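Side-chain contact in HydG protein (Carboxydothermus hydrogenoformans, PDB 4RTB), which is a radical SAM enzyme of [FeFe]-hydrogenase maturation, a CO and cyanide synthase that carries a [4Fe-4S] cluster and binds S-adenosylmethionine: residues A[170-175]-A[179-184]. Residues are numbered along the deposited sequence; the frame is centred on the assembly and turned at random.
Sequences PAIYSE and RRINVN. With SAM (S-adenosylmethionine), chain B.
Tyr173 and Ile181 meet where helix 158-175 packs on strand 180-184. This is the second half of a beta-alpha-beta unit in the radical SAM barrel; strand 148-153 is its first strand and runs parallel to 180-184. The helix and strand segments run nearly antiparallel, at 161°. The packed part is built round one methyl group. Ile181 CD1 sits over one face of the Tyr173 ring, 3.5 Å from the ring centroid, a CH-pi contact. The same methyl also meets Ile172 CG2 of the same helix at 3.9 Å. With CG2 of Ile172 anti to the backbone N, this branch is the one that reaches Ile181 CD1. Ile172 also touches Ala138 of helix 131-144, and Ile181 touches Leu151.

The looser side lies toward Arg179. This residue is exposed, its CB directed away from the helix, and its NH2 forms a salt bridge with Glu428 OE2. Here the tyrosine edge only approaches the Arg179 carbonyl, with CE1 4.4 Å from O. Ile181 N donates weakly to Tyr173 OH at 3.3 Å, with an N-H...O angle of 154°. The hydroxyl also has a weak hydrogen bond with Lys200 O. A leucine in place of Tyr173 has no ring or hydroxyl, and would probably leave Ile181 CD1 without its flat cover and Ile181 N without this weak acceptor. At the far end of the strand, Asn184 lines the S-adenosylmethionine pocket; its backbone O is 3.2 Å from CB of the ligand.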
ATOM      1  N   PRO A 170      -2.524 -10.427 -19.955  1.00 81.13           N
ATOM      2  CA  PRO A 170      -1.845 -10.071 -21.207  1.00 82.87           C
ATOM      3  C   PRO A 170      -2.741  -9.263 -22.138  1.00 86.54           C
ATOM      4  O   PRO A 170      -2.251  -8.431 -22.907  1.00 89.68           O
ATOM      5  CB  PRO A 170      -1.511 -11.432 -21.831  1.00 79.32           C
ATOM      6  CG  PRO A 170      -1.551 -12.390 -20.703  1.00 73.08           C
ATOM      7  CD  PRO A 170      -2.626 -11.889 -19.799  1.00 74.94           C
ATOM      8  N   ALA A 171      -4.045  -9.514 -22.062  1.00 86.93           N
ATOM      9  CA  ALA A 171      -5.018  -8.763 -22.843  1.00 87.33           C
ATOM     10  C   ALA A 171      -4.982  -7.289 -22.458  1.00 86.04           C
ATOM     11  O   ALA A 171      -5.048  -6.417 -23.321  1.00 90.07           O
ATOM     12  CB  ALA A 171      -6.414  -9.334 -22.650  1.00 88.54           C
ATOM     13  N   ILE A 172      -4.873  -7.015 -21.160  1.00 80.10           N
ATOM     14  CA  ILE A 172      -4.746  -5.644 -20.680  1.00 81.21           C
ATOM     15  C   ILE A 172      -3.432  -5.022 -21.148  1.00 83.27           C
ATOM     16  O   ILE A 172      -3.424  -3.909 -21.677  1.00 88.65           O
ATOM     17  CB  ILE A 172      -4.832  -5.564 -19.139  1.00 77.40           C
ATOM     18  CG1 ILE A 172      -6.284  -5.721 -18.679  1.00 79.26           C
ATOM     19  CG2 ILE A 172      -4.275  -4.245 -18.636  1.00 67.11           C
ATOM     20  CD1 ILE A 172      -6.473  -5.567 -17.183  1.00 73.02           C
ATOM     21  N   TYR A 173      -2.327  -5.741 -20.958  1.00 78.01           N
ATOM     22  CA  TYR A 173      -1.020  -5.250 -21.390  1.00 77.63           C
ATOM     23  C   TYR A 173      -0.985  -4.898 -22.875  1.00 85.66           C
ATOM     24  O   TYR A 173      -0.347  -3.923 -23.271  1.00 86.51           O
ATOM     25  CB  TYR A 173       0.073  -6.279 -21.097  1.00 79.08           C
ATOM     26  CG  TYR A 173       0.705  -6.143 -19.734  1.00 82.60           C
ATOM     27  CD1 TYR A 173       1.390  -4.989 -19.377  1.00 88.97           C
ATOM     28  CD2 TYR A 173       0.634  -7.175 -18.810  1.00 85.06           C
ATOM     29  CE1 TYR A 173       1.976  -4.862 -18.131  1.00 89.95           C
ATOM     30  CE2 TYR A 173       1.216  -7.060 -17.565  1.00 88.91           C
ATOM     31  CZ  TYR A 173       1.886  -5.902 -17.230  1.00 90.41           C
ATOM     32  OH  TYR A 173       2.463  -5.786 -15.987  1.00 87.95           O
ATOM     33  N   SER A 174      -1.668  -5.688 -23.693  1.00 92.08           N
ATOM     34  CA  SER A 174      -1.590  -5.498 -25.136  1.00 98.28           C
ATOM     35  C   SER A 174      -2.596  -4.462 -25.641  1.00 98.34           C
ATOM     36  O   SER A 174      -2.245  -3.590 -26.434  1.00 97.87           O
ATOM     37  CB  SER A 174      -1.797  -6.831 -25.857  1.00103.09           C
ATOM     38  OG  SER A 174      -1.302  -6.769 -27.185  1.00107.23           O
ATOM     39  N   GLU A 175      -3.836  -4.555 -25.173  1.00 99.17           N
ATOM     40  CA  GLU A 175      -4.906  -3.671 -25.637  1.00101.54           C
ATOM     41  C   GLU A 175      -4.871  -2.280 -25.003  1.00101.06           C
ATOM     42  O   GLU A 175      -5.376  -1.320 -25.582  1.00102.90           O
ATOM     43  CB  GLU A 175      -6.272  -4.311 -25.371  1.00103.58           C
ATOM     44  CG  GLU A 175      -6.919  -4.948 -26.591  1.00109.79           C
ATOM     45  CD  GLU A 175      -8.093  -5.838 -26.222  1.00111.24           C
ATOM     46  OE1 GLU A 175      -9.253  -5.397 -26.373  1.00112.49           O
ATOM     47  OE2 GLU A 175      -7.852  -6.982 -25.783  1.00109.28           O
ATOM     48  N   ARG A 179       1.343   0.657 -17.673  1.00 87.54           N
ATOM     49  CA  ARG A 179       2.766   0.481 -17.412  1.00 94.09           C
ATOM     50  C   ARG A 179       3.024  -0.632 -16.408  1.00 94.12           C
ATOM     51  O   ARG A 179       4.017  -1.353 -16.513  1.00 98.97           O
ATOM     52  CB  ARG A 179       3.390   1.787 -16.909  1.00101.73           C
ATOM     53  CG  ARG A 179       3.819   2.744 -18.017  1.00109.14           C
ATOM     54  CD  ARG A 179       2.618   3.281 -18.779  1.00112.64           C
ATOM     55  NE  ARG A 179       2.986   3.947 -20.024  1.00114.18           N
ATOM     56  CZ  ARG A 179       3.317   5.230 -20.114  1.00114.34           C
ATOM     57  NH1 ARG A 179       3.339   5.988 -19.026  1.00112.57           N
ATOM     58  NH2 ARG A 179       3.631   5.755 -21.291  1.00114.52           N
ATOM     59  N   ARG A 180       2.130  -0.774 -15.437  1.00 86.36           N
ATOM     60  CA  ARG A 180       2.315  -1.779 -14.401  1.00 79.69           C
ATOM     61  C   ARG A 180       0.997  -2.376 -13.925  1.00 82.86           C
ATOM     62  O   ARG A 180       0.066  -1.645 -13.578  1.00 79.18           O
ATOM     63  CB  ARG A 180       3.063  -1.179 -13.209  1.00 74.30           C
ATOM     64  CG  ARG A 180       3.593  -2.219 -12.246  1.00 77.53           C
ATOM     65  CD  ARG A 180       4.300  -1.593 -11.063  1.00 79.07           C
ATOM     66  NE  ARG A 180       5.342  -2.472 -10.546  1.00 89.35           N
ATOM     67  CZ  ARG A 180       5.951  -2.310  -9.376  1.00 97.77           C
ATOM     68  NH1 ARG A 180       6.892  -3.163  -8.992  1.00 96.71           N
ATOM     69  NH2 ARG A 180       5.616  -1.297  -8.586  1.00101.91           N
ATOM     70  N   ILE A 181       0.922  -3.706 -13.916  1.00 81.74           N
ATOM     71  CA  ILE A 181      -0.179  -4.392 -13.256  1.00 71.39           C
ATOM     72  C   ILE A 181       0.317  -5.052 -11.976  1.00 70.22           C
ATOM     73  O   ILE A 181       1.134  -5.974 -12.010  1.00 71.87           O
ATOM     74  CB  ILE A 181      -0.837  -5.456 -14.154  1.00 71.33           C
ATOM     75  CG1 ILE A 181      -1.750  -4.803 -15.191  1.00 73.61           C
ATOM     76  CG2 ILE A 181      -1.675  -6.408 -13.319  1.00 73.45           C
ATOM     77  CD1 ILE A 181      -1.072  -4.470 -16.491  1.00 77.79           C
ATOM     78  N   ASN A 182      -0.165  -4.551 -10.844  1.00 74.26           N
ATOM     79  CA  ASN A 182       0.087  -5.185  -9.559  1.00 77.91           C
ATOM     80  C   ASN A 182      -1.069  -6.101  -9.204  1.00 80.00           C
ATOM     81  O   ASN A 182      -2.178  -5.942  -9.717  1.00 81.53           O
ATOM     82  CB  ASN A 182       0.297  -4.145  -8.461  1.00 76.13           C
ATOM     83  CG  ASN A 182       1.606  -3.401  -8.607  1.00 75.02           C
ATOM     84  OD1 ASN A 182       2.536  -3.879  -9.255  1.00 80.44           O
ATOM     85  ND2 ASN A 182       1.687  -2.225  -8.000  1.00 72.70           N
ATOM     86  N   VAL A 183      -0.814  -7.057  -8.320  1.00 76.16           N
ATOM     87  CA  VAL A 183      -1.784  -8.111  -8.072  1.00 69.37           C
ATOM     88  C   VAL A 183      -2.024  -8.362  -6.588  1.00 66.63           C
ATOM     89  O   VAL A 183      -1.090  -8.607  -5.821  1.00 67.96           O
ATOM     90  CB  VAL A 183      -1.337  -9.421  -8.752  1.00 68.67           C
ATOM     91  CG1 VAL A 183      -1.958 -10.624  -8.078  1.00 69.81           C
ATOM     92  CG2 VAL A 183      -1.684  -9.387 -10.232  1.00 61.60           C
ATOM     93  N   ASN A 184      -3.290  -8.293  -6.192  1.00 67.25           N
ATOM     94  CA  ASN A 184      -3.689  -8.645  -4.839  1.00 68.54           C
ATOM     95  C   ASN A 184      -4.554  -9.902  -4.839  1.00 69.87           C
ATOM     96  O   ASN A 184      -5.768  -9.835  -4.662  1.00 66.75           O
ATOM     97  CB  ASN A 184      -4.435  -7.487  -4.180  1.00 64.10           C
ATOM     98  CG  ASN A 184      -4.644  -7.705  -2.697  1.00 70.39           C
ATOM     99  OD1 ASN A 184      -5.573  -7.163  -2.100  1.00 75.66           O
ATOM    100  ND2 ASN A 184      -3.781  -8.514  -2.095  1.00 74.27           N
TER
HETATM  101  N   SAM B 501      -9.154 -11.731  -1.498  1.00 88.94           N
HETATM  102  CA  SAM B 501      -7.721 -11.502  -1.319  1.00 88.80           C
HETATM  103  C   SAM B 501      -7.273 -11.552   0.138  1.00 95.50           C
HETATM  104  O   SAM B 501      -8.068 -11.691   1.060  1.00 96.53           O
HETATM  105  OXT SAM B 501      -6.081 -11.451   0.421  1.00 99.36           O
HETATM  106  CB  SAM B 501      -7.290 -10.163  -1.914  1.00 84.44           C
HETATM  107  CG  SAM B 501      -8.375  -9.102  -2.098  1.00 82.71           C
HETATM  108  SD  SAM B 501      -9.138  -8.394  -0.618  1.00102.66           S
HETATM  109  CE  SAM B 501     -10.590  -7.698  -1.409  1.00132.84           C
HETATM  110  C5' SAM B 501      -8.279  -6.810  -0.486  1.00106.00           C
HETATM  111  C4' SAM B 501      -8.012  -6.333   0.939  1.00 96.69           C
HETATM  112  O4' SAM B 501      -9.044  -5.510   1.461  1.00 93.13           O
HETATM  113  C3' SAM B 501      -7.886  -7.487   1.919  1.00 85.74           C
HETATM  114  O3' SAM B 501      -6.559  -7.952   1.965  1.00 82.77           O
HETATM  115  C2' SAM B 501      -8.309  -6.876   3.238  1.00 85.09           C
HETATM  116  O2' SAM B 501      -7.188  -6.643   4.053  1.00 87.34           O
HETATM  117  C1' SAM B 501      -8.928  -5.538   2.872  1.00 91.03           C
HETATM  118  N9  SAM B 501     -10.232  -5.429   3.540  1.00 96.04           N
HETATM  119  C8  SAM B 501     -11.233  -6.360   3.520  1.00 98.11           C
HETATM  120  N7  SAM B 501     -12.265  -5.899   4.259  1.00106.56           N
HETATM  121  C5  SAM B 501     -11.930  -4.691   4.761  1.00108.77           C
HETATM  122  C6  SAM B 501     -12.608  -3.795   5.573  1.00110.19           C
HETATM  123  N6  SAM B 501     -13.834  -4.080   6.003  1.00119.13           N
HETATM  124  N1  SAM B 501     -12.003  -2.610   5.934  1.00105.28           N
HETATM  125  C2  SAM B 501     -10.731  -2.320   5.486  1.00101.05           C
HETATM  126  N3  SAM B 501     -10.061  -3.215   4.678  1.00 98.90           N
HETATM  127  C4  SAM B 501     -10.652  -4.382   4.319  1.00103.09           C